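Local coordinates for Non-catalytic protein 1 (PDB 1WCU), which probably binds plant cell-wall polysaccharides as a non-catalytic family 29 carbohydrate-binding module, at residues N34-T39 against G46-K51; I117-G122 against I129-I134. All coordinates share one frame; numbering follows the deposited sequence. Where two conformers were deposited one is given.

Following the chain from the N terminus, 34-39 is the first of these segments; the chain then turns through a loop of six residues and returns at 46-51, so contact 1 closes early. Contact 2 opens only much later, where 117-122 is followed by another six-residue loop and then by 129-134. The two contacts lie in series, neither nested nor crossed. In space they are neighbours, with centres about 5 Å apart. Strands 35-38 and 129-137 pair in one antiparallel sheet, and strands 47-52 and 116-121 pair in the other. Each contact therefore spans the same interface between the two sheets, and together they build one continuous piece of the hydrophobic core.

Contact 1: residues N34-T39 against G46-K51; sequences NSLVLT and GAISLK
Leu38 and Ile48 lie at the dense end of this contact. The two leucines of 34-39 that face inward, Leu36 and Leu38, meet 46-51 in different ways. Leu38 puts its CD1 methyl against the backbone, 3.9 Å from Ala47 C and 3.9 Å from Ile48 N. Leu38 CD1 also lies 4.1 Å from Ile48 CG2. The other methyl, Leu38 CD2, approaches Gly46 O at 4.1 Å. Leu38 thus rests on main chain as much as on side chain. Leu36 touches at one point, where its CD2 methyl lies 3.7 Å from Ile48 CD1 and the two side chains cross obliquely. Ile48 serves both leucines because its branches part. CG1 sits between the backbone N and the carbonyl carbon (chi1 57°) and carries CD1 to Leu36, while CG2 turns to Leu38.

This is face-to-face packing in a beta-sandwich, the fold expected of a carbohydrate-binding module of this kind. Strand 35-38 belongs to one sheet and strand 47-52 to the other. Their segment axes come within 8.1 Å, at 129° between chain directions, and no hydrogen bond joins them. An alanine in place of Leu38 would lack both methyls, and the backbone from Gly46 to Ile48 would probably lose its apolar cover and a gap open between the sheets.

The contact thins away from these three residues. Val37 and Thr39 point away from the other strand, and Val37 packs on Tyr130 instead. On the second strand Ala47 also points away, and packs on Trp25 and Gln120. Farther along, Lys51 is partly exposed, and its NZ forms a salt bridge with Asp115. At the start of the first strand, exposed Asn34 receives a hydrogen bond on its O from Arg132 NE.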
loop_
_atom_site.group_PDB
_atom_site.type_symbol
_atom_site.label_atom_id
_atom_site.label_comp_id
_atom_site.label_asym_id
_atom_site.label_seq_id
_atom_site.Cartn_x
_atom_site.Cartn_y
_atom_site.Cartn_z
ATOM N N ASN A 34 10.359 -0.163 13.729
ATOM C CA ASN A 34 9.045 0.453 13.932
ATOM C C ASN A 34 8.315 0.764 12.637
ATOM O O ASN A 34 7.670 1.802 12.497
ATOM C CB ASN A 34 9.167 1.688 14.825
ATOM C CG ASN A 34 7.850 2.070 15.477
ATOM O OD1 ASN A 34 7.021 1.203 15.774
ATOM N ND2 ASN A 34 7.652 3.355 15.701
ATOM N N SER A 35 8.419 -0.169 11.695
ATOM C CA SER A 35 7.777 -0.083 10.398
ATOM C C SER A 35 7.332 -1.461 9.935
ATOM O O SER A 35 7.708 -2.480 10.508
ATOM C CB SER A 35 8.686 0.486 9.308
ATOM O OG SER A 35 10.034 0.608 9.674
ATOM N N LEU A 36 6.515 -1.459 8.879
ATOM C CA LEU A 36 6.094 -2.655 8.165
ATOM C C LEU A 36 7.087 -2.799 7.039
ATOM O O LEU A 36 7.301 -1.862 6.279
ATOM C CB LEU A 36 4.656 -2.464 7.648
ATOM C CG LEU A 36 3.972 -3.606 6.904
ATOM C CD1 LEU A 36 2.461 -3.391 6.942
ATOM C CD2 LEU A 36 4.429 -3.718 5.458
ATOM N N VAL A 37 7.703 -3.960 6.932
ATOM C CA VAL A 37 8.806 -4.162 5.991
ATOM C C VAL A 37 8.443 -5.204 4.940
ATOM O O VAL A 37 8.093 -6.343 5.276
ATOM C CB VAL A 37 10.055 -4.633 6.724
ATOM C CG1 VAL A 37 11.243 -4.646 5.777
ATOM C CG2 VAL A 37 10.349 -3.729 7.908
ATOM N N LEU A 38 8.557 -4.809 3.672
ATOM C CA LEU A 38 8.540 -5.741 2.536
ATOM C C LEU A 38 9.968 -6.058 2.160
ATOM O O LEU A 38 10.738 -5.144 1.853
ATOM C CB LEU A 38 7.858 -5.091 1.324
ATOM C CG LEU A 38 8.103 -5.685 -0.078
ATOM C CD1 LEU A 38 7.669 -7.143 -0.132
ATOM C CD2 LEU A 38 7.428 -4.852 -1.158
ATOM N N THR A 39 10.315 -7.341 2.160
ATOM C CA THR A 39 11.564 -7.793 1.556
ATOM C C THR A 39 11.205 -8.844 0.511
ATOM O O THR A 39 10.725 -9.930 0.855
ATOM C CB THR A 39 12.517 -8.407 2.602
ATOM O OG1 THR A 39 12.710 -7.492 3.696
ATOM C CG2 THR A 39 13.856 -8.759 1.982
ATOM N N GLY A 46 8.786 -9.261 -5.889
ATOM C CA GLY A 46 7.937 -9.622 -4.768
ATOM C C GLY A 46 7.100 -8.470 -4.272
ATOM O O GLY A 46 7.479 -7.313 -4.441
ATOM N N ALA A 47 5.999 -8.809 -3.618
ATOM C CA ALA A 47 4.990 -7.836 -3.203
ATOM C C ALA A 47 4.378 -8.157 -1.862
ATOM O O ALA A 47 4.231 -9.325 -1.499
ATOM C CB ALA A 47 3.871 -7.798 -4.196
ATOM N N ILE A 48 3.943 -7.109 -1.166
ATOM C CA ILE A 48 2.845 -7.259 -0.210
ATOM C C ILE A 48 1.550 -6.860 -0.917
ATOM O O ILE A 48 1.566 -6.081 -1.878
ATOM C CB ILE A 48 3.035 -6.451 1.082
ATOM C CG1 ILE A 48 3.227 -4.961 0.786
ATOM C CG2 ILE A 48 4.127 -7.051 1.921
ATOM C CD1 ILE A 48 3.106 -4.101 2.015
ATOM N N SER A 49 0.432 -7.418 -0.481
ATOM C CA SER A 49 -0.877 -7.023 -1.005
ATOM C C SER A 49 -1.846 -6.991 0.178
ATOM O O SER A 49 -2.222 -8.039 0.730
ATOM C CB SER A 49 -1.339 -7.962 -2.109
ATOM O OG SER A 49 -2.574 -7.485 -2.610
ATOM N N LEU A 50 -2.196 -5.783 0.607
ATOM C CA LEU A 50 -2.881 -5.605 1.871
ATOM C C LEU A 50 -4.384 -5.610 1.623
ATOM O O LEU A 50 -4.958 -4.657 1.065
ATOM C CB LEU A 50 -2.404 -4.329 2.573
ATOM C CG LEU A 50 -0.888 -4.313 2.814
ATOM C CD1 LEU A 50 -0.480 -2.962 3.401
ATOM C CD2 LEU A 50 -0.436 -5.465 3.733
ATOM N N LYS A 51 -4.985 -6.723 2.020
ATOM C CA LYS A 51 -6.404 -7.041 1.821
ATOM C C LYS A 51 -7.243 -6.509 2.971
ATOM O O LYS A 51 -6.914 -6.708 4.136
ATOM C CB LYS A 51 -6.559 -8.575 1.704
ATOM C CG LYS A 51 -7.982 -9.122 1.843
ATOM C CD LYS A 51 -8.860 -8.874 0.607
ATOM C CE LYS A 51 -10.235 -9.529 0.833
ATOM N NZ LYS A 51 -11.128 -9.606 -0.361
#

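Contact 2: residues I117-G122 against I129-I134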
loop_
_atom_site.group_PDB
_atom_site.type_symbol
_atom_site.label_atom_id
_atom_site.label_comp_id
_atom_site.label_asym_id
_atom_site.label_seq_id
_atom_site.Cartn_x
_atom_site.Cartn_y
_atom_site.Cartn_z
ATOM N N ILE A 117 -4.248 -3.314 -1.633
ATOM C CA ILE A 117 -3.188 -2.364 -1.927
ATOM C C ILE A 117 -1.861 -3.125 -2.048
ATOM O O ILE A 117 -1.387 -3.732 -1.077
ATOM C CB ILE A 117 -3.065 -1.297 -0.808
ATOM C CG1 ILE A 117 -4.360 -0.495 -0.698
ATOM C CG2 ILE A 117 -1.872 -0.371 -1.090
ATOM C CD1 ILE A 117 -4.454 0.418 0.523
ATOM N N ILE A 118 -1.244 -3.044 -3.217
ATOM C CA ILE A 118 0.015 -3.730 -3.521
ATOM C C ILE A 118 1.196 -2.777 -3.450
ATOM O O ILE A 118 1.123 -1.665 -3.960
ATOM C CB ILE A 118 -0.035 -4.296 -4.962
ATOM C CG1 ILE A 118 -1.023 -5.466 -5.065
ATOM C CG2 ILE A 118 1.345 -4.743 -5.435
ATOM C CD1 ILE A 118 -1.454 -5.746 -6.505
ATOM N N VAL A 119 2.274 -3.209 -2.804
ATOM C CA VAL A 119 3.573 -2.510 -2.863
ATOM C C VAL A 119 4.551 -3.559 -3.362
ATOM O O VAL A 119 4.580 -4.661 -2.824
ATOM C CB VAL A 119 4.026 -1.941 -1.508
ATOM C CG1 VAL A 119 5.337 -1.167 -1.638
ATOM C CG2 VAL A 119 2.950 -1.011 -0.949
ATOM N N GLN A 120 5.339 -3.228 -4.383
ATOM C CA GLN A 120 6.137 -4.217 -5.098
ATOM C C GLN A 120 7.534 -3.681 -5.429
ATOM O O GLN A 120 7.681 -2.513 -5.808
ATOM C CB GLN A 120 5.373 -4.636 -6.375
ATOM C CG GLN A 120 5.815 -5.902 -7.006
ATOM C CD GLN A 120 4.745 -6.562 -7.895
ATOM O OE1 GLN A 120 3.704 -5.974 -8.272
ATOM N NE2 GLN A 120 5.005 -7.794 -8.234
ATOM N N ASP A 121 8.543 -4.531 -5.268
ATOM C CA ASP A 121 9.954 -4.189 -5.535
ATOM C C ASP A 121 10.324 -4.355 -7.000
ATOM O O ASP A 121 10.597 -5.457 -7.441
ATOM C CB ASP A 121 10.869 -5.079 -4.673
ATOM C CG ASP A 121 12.325 -4.705 -4.778
ATOM O OD1 ASP A 121 12.656 -3.624 -5.332
ATOM O OD2 ASP A 121 13.140 -5.447 -4.196
ATOM N N GLY A 122 10.391 -3.247 -7.731
ATOM C CA GLY A 122 10.581 -3.304 -9.181
ATOM C C GLY A 122 11.891 -3.928 -9.619
ATOM O O GLY A 122 11.893 -4.799 -10.495
ATOM N N ILE A 129 12.034 -2.632 2.218
ATOM C CA ILE A 129 11.220 -1.455 1.956
ATOM C C ILE A 129 10.422 -1.208 3.231
ATOM O O ILE A 129 9.549 -2.016 3.575
ATOM C CB ILE A 129 10.294 -1.691 0.738
ATOM C CG1 ILE A 129 11.137 -1.955 -0.519
ATOM C CG2 ILE A 129 9.365 -0.496 0.528
ATOM C CD1 ILE A 129 10.389 -2.668 -1.598
ATOM N N TYR A 130 10.755 -0.133 3.943
ATOM C CA TYR A 130 10.141 0.199 5.229
ATOM C C TYR A 130 8.975 1.153 5.038
ATOM O O TYR A 130 9.087 2.158 4.326
ATOM C CB TYR A 130 11.171 0.860 6.174
ATOM C CG TYR A 130 12.402 0.016 6.446
ATOM C CD1 TYR A 130 13.512 0.105 5.629
ATOM C CD2 TYR A 130 12.453 -0.852 7.534
ATOM C CE1 TYR A 130 14.645 -0.656 5.865
ATOM C CE2 TYR A 130 13.579 -1.634 7.780
ATOM C CZ TYR A 130 14.675 -1.518 6.950
ATOM O OH TYR A 130 15.805 -2.307 7.188
ATOM N N MET A 131 7.844 0.834 5.668
ATOM C CA MET A 131 6.617 1.607 5.457
ATOM C C MET A 131 5.965 1.987 6.782
ATOM O O MET A 131 6.011 1.227 7.746
ATOM C CB MET A 131 5.619 0.801 4.609
ATOM C CG MET A 131 6.101 0.634 3.185
ATOM S SD MET A 131 5.205 -0.613 2.264
ATOM C CE MET A 131 6.162 -2.046 2.682
ATOM N N ARG A 132 5.321 3.154 6.796
ATOM C CA ARG A 132 4.509 3.589 7.925
ATOM C C ARG A 132 3.266 4.308 7.419
ATOM O O ARG A 132 3.256 4.827 6.305
ATOM C CB ARG A 132 5.288 4.555 8.836
ATOM C CG ARG A 132 6.403 3.905 9.622
ATOM C CD ARG A 132 7.228 4.942 10.386
ATOM N NE ARG A 132 8.293 4.298 11.150
ATOM C CZ ARG A 132 9.331 4.928 11.695
ATOM N NH1 ARG A 132 9.443 6.240 11.591
ATOM N NH2 ARG A 132 10.269 4.234 12.314
ATOM N N TYR A 133 2.237 4.363 8.255
ATOM C CA TYR A 133 1.052 5.194 8.002
ATOM C C TYR A 133 0.418 4.904 6.634
ATOM O O TYR A 133 0.211 5.806 5.828
ATOM C CB TYR A 133 1.360 6.697 8.178
ATOM C CG TYR A 133 2.170 7.042 9.410
ATOM C CD1 TYR A 133 1.679 6.845 10.687
ATOM C CD2 TYR A 133 3.446 7.541 9.268
ATOM C CE1 TYR A 133 2.485 7.167 11.828
ATOM C CE2 TYR A 133 4.231 7.857 10.350
ATOM C CZ TYR A 133 3.762 7.671 11.614
ATOM O OH TYR A 133 4.611 8.007 12.658
ATOM N N ILE A 134 0.098 3.641 6.413
ATOM C CA ILE A 134 -0.607 3.215 5.218
ATOM C C ILE A 134 -2.091 3.481 5.449
ATOM O O ILE A 134 -2.716 2.856 6.309
ATOM C CB ILE A 134 -0.374 1.722 4.907
ATOM C CG1 ILE A 134 1.129 1.441 4.748
ATOM C CG2 ILE A 134 -1.143 1.352 3.634
ATOM C CD1 ILE A 134 1.453 -0.044 4.620
#
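Met131 sets its CG beside the backbone N (chi1 -69°) and extends through chi2 (166°), which brings SD in front of Val119; the bend at chi3 only turns the terminal CE methyl. The valine has CG1 anti to its backbone N (chi1 -177°) and CG2 anti to the carbonyl carbon, and its fork faces the sulfur. Met131 SD lies 3.9 Å from Val119 CG1 and equally 3.9 Å from Val119 CG2. The two side chains meet tip to tip. At the other end, Ile129 stretches its CD1 to the CB of Asp121, at 3.9 Å. The isoleucine touches the aliphatic part of the aspartate. The carboxylate is held elsewhere, with OD1 hydrogen-bonded to Thr72 OG1 and OD2 to Ser125 OG.

The strands belong to opposite sheets of the beta-sandwich. Strand 116-121 pairs by backbone hydrogen bonds with 47-52, and strand 129-137 with 35-38. Ile48 touches both Val119 and Met131, while Leu36 packs on Met131 and Leu38 on Ile129. The partly exposed side chains of Tyr130 and Arg132 lie on the other face of their strand. There Tyr130 makes a cation-pi contact with Lys69.

No hydrogen bond crosses between these segments. What joins them directly is apolar packing of methyls, a thioether sulfur and the aspartate methylene, so burial and dispersion probably hold this part together.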